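Local coordinates for amino acid ABC transporter, periplasmic amino acid-binding protein (Brucella ovis, PDB 4Z9N), which binds glutathione and probably hands it, or related amino acid compounds, to an ABC transporter of the inner membrane, at residues I243-E249 with I286-N291; W230-L235 with W281-I285; L236-E240 with A314-K318; G43-D47 with I295-I300. One frame throughout, in Å; residues are numbered along the deposited sequence.

Contact 1: I243-E249 with I286-N291; sequences ITQANVE and IKGVGN
Asn291 and Gln245 each send a side-chain amide to a backbone carbonyl of the other segment. Asn291 ND2 donates to Ile243 O at 2.8 Å. The carbonyl lies in the amide plane of Asn291, and the N-H points at it almost directly (169°). Gln245 NE2 donates to Lys287 O at 2.9 Å, again nearly straight (175°). In both bonds the donor sits above the plane of the carbonyl it meets. Gln245 has CG trans to the backbone N (chi1 -173°) and an extended chain. It therefore runs along the end of helix 281-289, with its CG 3.4 Å from Ile286 O. A salt bridge joins Glu249 and Lys287 farther out, but its modelled length is too short to be relied on in detail.

Thr244 and Asn247 bond reciprocally. Thr244 N donates to Asn247 OD1 at 2.7 Å, and Thr244 OG1 accepts from Asn247 N in an ST motif.

Packing centres on Ile286. Its CG2 branch lies 3.3 Å from Thr244 O and 3.9 Å from Val248 CB. Val248 CG1 meets Lys287 CG at 3.7 Å, the two side chains crossing near a right angle. Gly290 leaves the helix with positive phi, and its CA sits close to Gln245 CB.

Asn291 OD1 caps helix 292-299 at Glu294 N, while Glu294 OE2 accepts from Gln245 N. Ala238 of helix 222-240 touches Ile243, Ile286 and Asn291. The contact thus fills the corner where helices 222-240, 281-289 and 292-299 meet the start of helix 248-251.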
# COMPACT_ATOMS: atom_id res chain seq x y z
N ILE D 243 4.77 -18.74 -9.36
CA ILE D 243 5.19 -19.73 -8.38
C ILE D 243 3.98 -20.18 -7.60
O ILE D 243 3.29 -19.37 -6.97
CB ILE D 243 6.28 -19.19 -7.43
CG1 ILE D 243 7.48 -18.70 -8.23
CG2 ILE D 243 6.73 -20.29 -6.46
CD1 ILE D 243 8.37 -17.78 -7.45
N THR D 244 3.73 -21.48 -7.64
CA THR D 244 2.53 -22.06 -7.05
C THR D 244 2.88 -23.13 -6.03
O THR D 244 4.04 -23.56 -5.94
CB THR D 244 1.63 -22.69 -8.14
OG1 THR D 244 2.31 -23.80 -8.74
CG2 THR D 244 1.29 -21.67 -9.22
N GLN D 245 1.89 -23.56 -5.26
CA GLN D 245 2.09 -24.63 -4.29
C GLN D 245 2.65 -25.87 -4.97
O GLN D 245 3.52 -26.56 -4.42
CB GLN D 245 0.77 -24.96 -3.60
CG GLN D 245 0.87 -25.95 -2.45
CD GLN D 245 -0.45 -26.11 -1.72
OE1 GLN D 245 -1.51 -26.24 -2.35
NE2 GLN D 245 -0.41 -26.10 -0.39
N ALA D 246 2.16 -26.15 -6.17
CA ALA D 246 2.54 -27.37 -6.89
C ALA D 246 3.93 -27.30 -7.50
O ALA D 246 4.61 -28.33 -7.64
CB ALA D 246 1.51 -27.68 -7.96
N ASN D 247 4.39 -26.10 -7.87
CA ASN D 247 5.65 -26.04 -8.61
C ASN D 247 6.80 -25.39 -7.86
O ASN D 247 7.91 -25.32 -8.39
CB ASN D 247 5.44 -25.33 -9.96
CG ASN D 247 5.25 -23.82 -9.84
OD1 ASN D 247 5.50 -23.19 -8.80
ND2 ASN D 247 4.81 -23.21 -10.95
N VAL D 248 6.55 -24.91 -6.65
CA VAL D 248 7.58 -24.14 -5.94
C VAL D 248 8.87 -24.95 -5.70
O VAL D 248 9.97 -24.39 -5.73
CB VAL D 248 7.04 -23.57 -4.62
CG1 VAL D 248 6.62 -24.68 -3.67
CG2 VAL D 248 8.06 -22.65 -3.98
N GLU D 249 8.76 -26.25 -5.47
CA GLU D 249 9.97 -27.03 -5.24
C GLU D 249 10.81 -27.05 -6.51
O GLU D 249 12.03 -26.96 -6.45
CB GLU D 249 9.64 -28.45 -4.78
CG GLU D 249 10.88 -29.30 -4.46
CD GLU D 249 11.64 -28.82 -3.22
OE1 GLU D 249 11.05 -28.09 -2.41
OE2 GLU D 249 12.82 -29.21 -3.07
N ILE D 286 4.65 -20.80 0.34
CA ILE D 286 3.95 -21.30 -0.83
C ILE D 286 3.61 -22.79 -0.70
O ILE D 286 2.54 -23.24 -1.12
CB ILE D 286 4.79 -21.02 -2.10
CG1 ILE D 286 5.06 -19.52 -2.23
CG2 ILE D 286 4.05 -21.49 -3.33
CD1 ILE D 286 3.78 -18.66 -2.30
N LYS D 287 4.50 -23.57 -0.10
CA LYS D 287 4.19 -24.97 0.19
C LYS D 287 2.99 -25.09 1.12
O LYS D 287 2.15 -25.98 0.97
CB LYS D 287 5.40 -25.67 0.80
CG LYS D 287 6.53 -25.89 -0.20
CD LYS D 287 7.26 -27.18 0.05
CE LYS D 287 8.35 -27.38 -0.99
NZ LYS D 287 9.47 -28.23 -0.50
N GLY D 288 2.91 -24.17 2.09
CA GLY D 288 1.86 -24.22 3.09
C GLY D 288 0.48 -23.84 2.60
O GLY D 288 -0.51 -24.48 2.96
N VAL D 289 0.40 -22.80 1.77
CA VAL D 289 -0.90 -22.24 1.40
C VAL D 289 -1.01 -21.86 -0.09
O VAL D 289 -2.08 -21.48 -0.55
CB VAL D 289 -1.23 -21.00 2.27
CG1 VAL D 289 -1.40 -21.39 3.76
CG2 VAL D 289 -0.16 -19.93 2.10
N GLY D 290 0.09 -21.98 -0.83
CA GLY D 290 0.11 -21.54 -2.22
C GLY D 290 0.25 -20.03 -2.33
O GLY D 290 0.42 -19.35 -1.32
N ASN D 291 0.18 -19.49 -3.55
CA ASN D 291 0.36 -18.03 -3.70
C ASN D 291 -0.96 -17.27 -3.49
O ASN D 291 -2.01 -17.87 -3.23
CB ASN D 291 0.99 -17.68 -5.07
CG ASN D 291 0.06 -17.96 -6.26
OD1 ASN D 291 -1.13 -17.64 -6.25
ND2 ASN D 291 0.63 -18.52 -7.33

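Contact 2: W230-L235 with W281-I285; sequences WTHNAL and WVVKI
Trp230 O is approached from both segments. Ala234 N donates to it at 2.9 Å in the ordinary helical bond. From the other helix, the benzo edge of Trp281 comes up to it, with Trp281 CZ3 3.3 Å from Trp230 O. The oxygen lies near the ring plane, so the carbonyl faces C-H groups at the ring rim and not the pi face.

The rest of the contact is apolar. Ala234 CB packs among three larger side chains. It lies 3.9 Å from Trp281 CZ3, and Val282 CG2 and Ile285 CD1 are equally near. The Trp281 CG stands between the backbone N and the carbonyl carbon (chi1 63°). This goes with an indole that has Val282 CG2 over the centre of one face while its benzo edge extends to Trp230.

Ile285 uses two branches. CD1, at the tip of the chain, meets Thr231 CG2 at 4.0 Å. CG2 meets Leu235 CD2 at 3.5 Å, with the side chains crossing at about a right angle. The helix segments are steeply crossed, at -72°, with axes 10.1 Å apart.

Thr231 OG1 turns to Val227 O of its own helix. Trp230 NE1 donates to Asp96 of the second subunit, a residue of a sodium site, and Ile93 of that subunit packs on both tryptophans. Helix 44-57 covers another side, with Ala55 touching Thr231 and Ile285 and Tyr48 touching Leu235. Tyr292 and Ile295 of helix 292-299 lie against Leu235, so this buried crossing sits between those two helices and the dimer partner.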
# COMPACT_ATOMS: atom_id res chain seq x y z
N TRP D 230 5.73 -8.97 5.08
CA TRP D 230 6.48 -9.60 4.02
C TRP D 230 5.97 -11.01 3.71
O TRP D 230 6.21 -11.50 2.62
CB TRP D 230 7.97 -9.55 4.37
CG TRP D 230 8.42 -8.19 4.02
CD1 TRP D 230 8.64 -7.15 4.88
CD2 TRP D 230 8.59 -7.67 2.70
NE1 TRP D 230 8.97 -6.02 4.17
CE2 TRP D 230 8.96 -6.31 2.83
CE3 TRP D 230 8.50 -8.23 1.42
CZ2 TRP D 230 9.21 -5.50 1.72
CZ3 TRP D 230 8.76 -7.42 0.32
CH2 TRP D 230 9.12 -6.07 0.48
N THR D 231 5.21 -11.61 4.62
CA THR D 231 4.40 -12.78 4.26
C THR D 231 3.42 -12.39 3.14
O THR D 231 3.36 -13.06 2.10
CB THR D 231 3.63 -13.35 5.46
OG1 THR D 231 4.56 -13.85 6.42
CG2 THR D 231 2.69 -14.48 5.02
N HIS D 232 2.67 -11.32 3.36
CA HIS D 232 1.75 -10.79 2.35
C HIS D 232 2.42 -10.50 1.01
O HIS D 232 1.93 -10.90 -0.05
CB HIS D 232 1.10 -9.51 2.88
CG HIS D 232 0.30 -8.75 1.87
ND1 HIS D 232 -0.81 -9.29 1.24
CD2 HIS D 232 0.39 -7.47 1.45
CE1 HIS D 232 -1.34 -8.37 0.44
NE2 HIS D 232 -0.63 -7.26 0.55
N ASN D 233 3.55 -9.81 1.05
CA ASN D 233 4.17 -9.41 -0.21
C ASN D 233 4.83 -10.60 -0.89
O ASN D 233 4.89 -10.65 -2.11
CB ASN D 233 5.14 -8.26 0.02
CG ASN D 233 4.41 -6.93 0.18
OD1 ASN D 233 4.00 -6.34 -0.81
ND2 ASN D 233 4.21 -6.49 1.43
N ALA D 234 5.27 -11.59 -0.10
CA ALA D 234 5.77 -12.82 -0.68
C ALA D 234 4.65 -13.51 -1.45
O ALA D 234 4.88 -14.01 -2.56
CB ALA D 234 6.34 -13.75 0.39
N LEU D 235 3.46 -13.55 -0.87
CA LEU D 235 2.32 -14.17 -1.55
C LEU D 235 2.05 -13.49 -2.89
O LEU D 235 1.76 -14.15 -3.90
CB LEU D 235 1.07 -14.12 -0.68
CG LEU D 235 1.08 -15.05 0.54
CD1 LEU D 235 -0.08 -14.72 1.48
CD2 LEU D 235 1.03 -16.51 0.10
N TRP D 281 12.09 -19.08 3.62
CA TRP D 281 10.82 -18.72 4.24
C TRP D 281 9.68 -18.63 3.20
O TRP D 281 8.53 -18.98 3.50
CB TRP D 281 10.96 -17.39 5.01
CG TRP D 281 11.30 -16.23 4.13
CD1 TRP D 281 12.50 -16.01 3.49
CD2 TRP D 281 10.45 -15.14 3.77
NE1 TRP D 281 12.43 -14.84 2.76
CE2 TRP D 281 11.19 -14.29 2.93
CE3 TRP D 281 9.13 -14.79 4.10
CZ2 TRP D 281 10.65 -13.12 2.39
CZ3 TRP D 281 8.60 -13.63 3.56
CH2 TRP D 281 9.36 -12.81 2.71
N VAL D 282 9.97 -18.18 1.98
CA VAL D 282 8.93 -18.08 0.96
C VAL D 282 8.53 -19.46 0.43
O VAL D 282 7.35 -19.71 0.18
CB VAL D 282 9.35 -17.16 -0.21
CG1 VAL D 282 8.21 -17.04 -1.21
CG2 VAL D 282 9.72 -15.78 0.33
N VAL D 283 9.50 -20.37 0.27
CA VAL D 283 9.17 -21.75 -0.11
C VAL D 283 8.24 -22.34 0.95
O VAL D 283 7.26 -23.01 0.61
CB VAL D 283 10.44 -22.63 -0.28
CG1 VAL D 283 10.04 -24.03 -0.76
CG2 VAL D 283 11.42 -21.99 -1.26
N LYS D 284 8.51 -22.05 2.22
CA LYS D 284 7.64 -22.52 3.29
C LYS D 284 6.22 -21.97 3.16
O LYS D 284 5.25 -22.72 3.34
CB LYS D 284 8.19 -22.16 4.67
CG LYS D 284 9.54 -22.76 5.00
CD LYS D 284 9.94 -22.37 6.42
CE LYS D 284 11.29 -22.97 6.83
NZ LYS D 284 11.46 -24.36 6.34
N ILE D 285 6.10 -20.67 2.85
CA ILE D 285 4.79 -20.06 2.66
C ILE D 285 4.04 -20.74 1.52
O ILE D 285 2.90 -21.19 1.69
CB ILE D 285 4.88 -18.52 2.41
CG1 ILE D 285 5.49 -17.78 3.61
CG2 ILE D 285 3.51 -17.99 2.09
CD1 ILE D 285 5.80 -16.29 3.34

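Contact 3: L236-E240 with A314-K318; sequences LNAEE and AQWNK
Gln315 reaches from its loop to the end of helix 222-240, where it meets Leu236, Glu239 and Glu240. Beyond CB the chain bends (chi2 -75°). CG then passes Glu239 OE1 at 3.7 Å, the two side chains running past each other in opposite directions. CD lies 3.8 Å from the same Glu239 OE1. At the tip, NE2 donates to Glu239 OE1 at 3.0 Å, very straight (177°) and in its own amide plane. It also donates to Leu236 O at 3.1 Å, a more bent bond (138°), to a carbonyl that already accepts from Glu240 N. Gln315 OE1 lies beside Glu240 CB and accepts a hydrogen bond from a water that also donates to Glu240 OE1.

Trp316 NE1 donates to Glu240 OE1 at 3.0 Å. The oxygen lies in the indole plane, but the N-H meets it from above the carboxylate plane. A second water links Glu240 O to Asn317 ND2.

Arg310 forms a salt bridge with Glu239, and Lys210 of the second subunit forms one with Glu240. Trp316 packs on Leu321 of that subunit. This is a loop from the C-terminal part of the chain docked by side chains and waters on a helix end, at the dimer interface.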
# COMPACT_ATOMS: atom_id res chain seq x y z
N LEU D 236 2.11 -12.15 -2.90
CA LEU D 236 1.89 -11.38 -4.12
C LEU D 236 2.99 -11.62 -5.16
O LEU D 236 2.71 -11.87 -6.33
CB LEU D 236 1.79 -9.89 -3.80
CG LEU D 236 0.53 -9.47 -3.02
CD1 LEU D 236 0.51 -7.96 -2.73
CD2 LEU D 236 -0.77 -9.90 -3.75
N ASN D 237 4.25 -11.51 -4.73
CA ASN D 237 5.37 -11.71 -5.66
C ASN D 237 5.34 -13.10 -6.28
O ASN D 237 5.57 -13.25 -7.49
CB ASN D 237 6.72 -11.47 -4.96
CG ASN D 237 7.15 -10.00 -4.99
OD1 ASN D 237 7.68 -9.52 -5.99
ND2 ASN D 237 6.91 -9.30 -3.88
N ALA D 238 5.04 -14.11 -5.47
CA ALA D 238 4.99 -15.49 -5.96
C ALA D 238 3.95 -15.63 -7.05
O ALA D 238 4.21 -16.24 -8.09
CB ALA D 238 4.71 -16.46 -4.82
N GLU D 239 2.77 -15.04 -6.85
CA GLU D 239 1.76 -15.14 -7.90
C GLU D 239 2.26 -14.43 -9.16
O GLU D 239 2.17 -14.98 -10.27
CB GLU D 239 0.41 -14.55 -7.49
CG GLU D 239 -0.64 -14.81 -8.58
CD GLU D 239 -1.96 -14.11 -8.39
OE1 GLU D 239 -2.06 -13.18 -7.54
OE2 GLU D 239 -2.92 -14.50 -9.09
N GLU D 240 2.82 -13.23 -9.00
CA GLU D 240 3.33 -12.48 -10.15
C GLU D 240 4.38 -13.28 -10.95
O GLU D 240 4.46 -13.19 -12.19
CB GLU D 240 3.94 -11.14 -9.70
CG GLU D 240 4.33 -10.24 -10.88
CD GLU D 240 5.06 -8.97 -10.46
OE1 GLU D 240 4.83 -8.50 -9.33
OE2 GLU D 240 5.87 -8.46 -11.28
N ALA D 314 -7.03 -8.09 -8.38
CA ALA D 314 -6.14 -8.63 -9.40
C ALA D 314 -4.75 -8.03 -9.18
O ALA D 314 -4.60 -6.99 -8.54
CB ALA D 314 -6.65 -8.31 -10.82
N GLN D 315 -3.75 -8.72 -9.70
CA GLN D 315 -2.39 -8.19 -9.74
C GLN D 315 -2.35 -6.81 -10.40
O GLN D 315 -3.14 -6.52 -11.31
CB GLN D 315 -1.49 -9.16 -10.51
CG GLN D 315 -1.07 -10.41 -9.72
CD GLN D 315 -0.02 -10.14 -8.66
OE1 GLN D 315 0.78 -9.21 -8.79
NE2 GLN D 315 0.02 -10.99 -7.64
N TRP D 316 -1.40 -6.00 -9.96
CA TRP D 316 -1.20 -4.65 -10.47
C TRP D 316 -0.98 -4.62 -11.98
O TRP D 316 -1.41 -3.68 -12.66
CB TRP D 316 0.01 -4.02 -9.74
CG TRP D 316 1.30 -4.72 -10.07
CD1 TRP D 316 1.79 -5.89 -9.54
CD2 TRP D 316 2.26 -4.28 -11.04
NE1 TRP D 316 3.01 -6.20 -10.13
CE2 TRP D 316 3.32 -5.23 -11.05
CE3 TRP D 316 2.34 -3.17 -11.90
CZ2 TRP D 316 4.44 -5.10 -11.88
CZ3 TRP D 316 3.45 -3.04 -12.73
CH2 TRP D 316 4.48 -4.01 -12.72
N ASN D 317 -0.33 -5.65 -12.53
CA ASN D 317 -0.05 -5.67 -13.96
C ASN D 317 -1.09 -6.48 -14.72
O ASN D 317 -0.88 -6.84 -15.88
CB ASN D 317 1.36 -6.23 -14.23
CG ASN D 317 1.55 -7.63 -13.70
OD1 ASN D 317 0.71 -8.17 -12.99
ND2 ASN D 317 2.69 -8.23 -14.04
N LYS D 318 -2.21 -6.75 -14.06
CA LYS D 318 -3.37 -7.38 -14.70
C LYS D 318 -4.63 -6.57 -14.42
O LYS D 318 -5.74 -7.10 -14.45
CB LYS D 318 -3.56 -8.82 -14.19
CG LYS D 318 -2.36 -9.74 -14.40
CD LYS D 318 -2.01 -9.90 -15.86
CE LYS D 318 -0.90 -10.92 -16.02
NZ LYS D 318 -1.35 -12.25 -15.56
O HOH W 1 2.95 -8.43 -7.33
O HOH W 2 3.21 -11.32 -14.04

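Contact 4: G43-D47 with I295-I300; sequences GFDVD and IFERNI
Hydrogen bonds and a salt bridge meet at Asp47 OD1. Asn299 ND2 donates to it at 2.8 Å and Arg298 NH1 at 3.0 Å, from opposite faces of the carboxylate plane. Each donor group holds the oxygen in its own plane. This double grip should fix the rotation of the carboxylate. Asn299 ND2 also donates back to Ile295 O at 2.8 Å, which holds its amide in place. Arg298 has a second partner, Val289 O, through NH2. A water accepts from Gly43 N and is shared with Asn299 OD1.

Gly43-Phe44-Asp45-Val46-Asp47 resembles the start of the signature of family 3 solute-binding proteins. Gly43 is the N-cap of helix 44-57, with backbone angles that call for glycine. The last turn of helix 292-299 packs against this helix start, and Asn299 OD1 comes within 3.2 Å of Gly43 C.

Phe44 CG lies trans to the backbone N (chi1 -178°), which carries the ring out between Ile295 and Ile300. Ile300 CD1 sits over one ring face as a CH-pi contact, 4.2 Å from the centroid. Phe296 CA lies at the ring edge. Ile295 CG2 bridges Phe44 CD1 and Asp47 CB, at 3.7 Å from each. Tyr108 of strand 101-117 touches Phe44, Phe296 and Ile300.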
# COMPACT_ATOMS: atom_id res chain seq x y z
N GLY D 43 -10.82 -20.62 5.07
CA GLY D 43 -11.19 -19.32 4.55
C GLY D 43 -10.00 -18.49 4.05
O GLY D 43 -8.83 -18.86 4.26
N PHE D 44 -10.30 -17.38 3.39
CA PHE D 44 -9.30 -16.48 2.80
C PHE D 44 -8.41 -15.86 3.88
O PHE D 44 -7.17 -15.92 3.79
CB PHE D 44 -10.00 -15.39 1.99
CG PHE D 44 -9.07 -14.42 1.28
CD1 PHE D 44 -8.61 -14.69 0.01
CD2 PHE D 44 -8.71 -13.22 1.89
CE1 PHE D 44 -7.76 -13.79 -0.65
CE2 PHE D 44 -7.87 -12.31 1.23
CZ PHE D 44 -7.40 -12.60 -0.04
N ASP D 45 -9.02 -15.28 4.91
CA ASP D 45 -8.24 -14.73 6.02
C ASP D 45 -7.59 -15.85 6.83
O ASP D 45 -6.47 -15.69 7.31
CB ASP D 45 -9.11 -13.85 6.93
CG ASP D 45 -9.35 -12.46 6.36
OD1 ASP D 45 -8.58 -12.06 5.46
OD2 ASP D 45 -10.31 -11.78 6.82
N VAL D 46 -8.28 -16.97 6.99
CA VAL D 46 -7.66 -18.12 7.66
C VAL D 46 -6.36 -18.53 6.96
O VAL D 46 -5.34 -18.77 7.62
CB VAL D 46 -8.63 -19.30 7.74
CG1 VAL D 46 -7.88 -20.61 8.02
CG2 VAL D 46 -9.68 -19.03 8.84
N ASP D 47 -6.38 -18.62 5.63
CA ASP D 47 -5.18 -19.04 4.92
C ASP D 47 -4.04 -18.02 5.10
O ASP D 47 -2.86 -18.38 5.10
CB ASP D 47 -5.44 -19.25 3.42
CG ASP D 47 -6.10 -20.59 3.11
OD1 ASP D 47 -6.61 -20.75 1.98
OD2 ASP D 47 -6.13 -21.48 4.00
N ILE D 295 -4.89 -18.68 -2.96
CA ILE D 295 -5.68 -18.42 -1.77
C ILE D 295 -7.01 -17.79 -2.16
O ILE D 295 -8.06 -18.17 -1.65
CB ILE D 295 -4.92 -17.52 -0.77
CG1 ILE D 295 -3.68 -18.24 -0.24
CG2 ILE D 295 -5.82 -17.09 0.39
CD1 ILE D 295 -2.75 -17.32 0.57
N PHE D 296 -6.95 -16.84 -3.09
CA PHE D 296 -8.14 -16.16 -3.57
C PHE D 296 -9.11 -17.16 -4.21
O PHE D 296 -10.28 -17.24 -3.84
CB PHE D 296 -7.77 -15.05 -4.58
CG PHE D 296 -8.90 -14.11 -4.90
CD1 PHE D 296 -9.92 -14.49 -5.75
CD2 PHE D 296 -8.93 -12.83 -4.36
CE1 PHE D 296 -10.97 -13.63 -6.04
CE2 PHE D 296 -9.96 -11.96 -4.65
CZ PHE D 296 -10.99 -12.36 -5.48
N GLU D 297 -8.61 -17.94 -5.16
CA GLU D 297 -9.49 -18.80 -5.93
C GLU D 297 -10.17 -19.90 -5.12
O GLU D 297 -11.36 -20.18 -5.33
CB GLU D 297 -8.71 -19.41 -7.09
CG GLU D 297 -8.49 -18.41 -8.21
CD GLU D 297 -9.81 -17.84 -8.73
OE1 GLU D 297 -10.73 -18.65 -8.97
OE2 GLU D 297 -9.93 -16.61 -8.90
N ARG D 298 -9.44 -20.54 -4.21
CA ARG D 298 -10.00 -21.69 -3.49
C ARG D 298 -11.04 -21.25 -2.46
O ARG D 298 -11.90 -22.03 -2.07
CB ARG D 298 -8.89 -22.49 -2.81
CG ARG D 298 -8.43 -21.94 -1.46
CD ARG D 298 -7.52 -22.91 -0.72
NE ARG D 298 -6.32 -23.18 -1.50
CZ ARG D 298 -5.12 -22.67 -1.23
NH1 ARG D 298 -4.94 -21.88 -0.18
NH2 ARG D 298 -4.09 -22.98 -2.01
N ASN D 299 -10.94 -20.00 -2.02
CA ASN D 299 -11.80 -19.52 -0.93
C ASN D 299 -12.96 -18.65 -1.40
O ASN D 299 -14.07 -18.79 -0.91
CB ASN D 299 -10.97 -18.74 0.08
CG ASN D 299 -10.06 -19.63 0.89
OD1 ASN D 299 -10.53 -20.51 1.61
ND2 ASN D 299 -8.76 -19.39 0.80
N ILE D 300 -12.68 -17.70 -2.29
CA ILE D 300 -13.69 -16.69 -2.61
C ILE D 300 -13.84 -16.50 -4.12
O ILE D 300 -14.78 -15.85 -4.57
CB ILE D 300 -13.38 -15.33 -1.91
CG1 ILE D 300 -12.04 -14.74 -2.37
CG2 ILE D 300 -13.41 -15.49 -0.40
CD1 ILE D 300 -11.71 -13.39 -1.73
O HOH W 3 -9.01 -22.35 3.19

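Overall arrangement
Contacts 2 and 4 are buried, whereas contacts 1 and 3 are partly open to solvent. Contacts 1 and 2 share helix 281-289, and contacts 2 and 3 share helix 222-240. Helix 292-299, used by contact 4, follows helix 281-289 in the chain. Contact 2 is almost wholly apolar. Contact 4 mixes a gripped carboxylate with packing round a phenylalanine and lies nearest the centre of the chain. Contact 1 ties side-chain amides to backbone carbonyls; contact 3 relies mainly on carboxylates and waters. Contacts 2 and 3 also touch the second subunit, while contacts 1 and 4 stay within one chain.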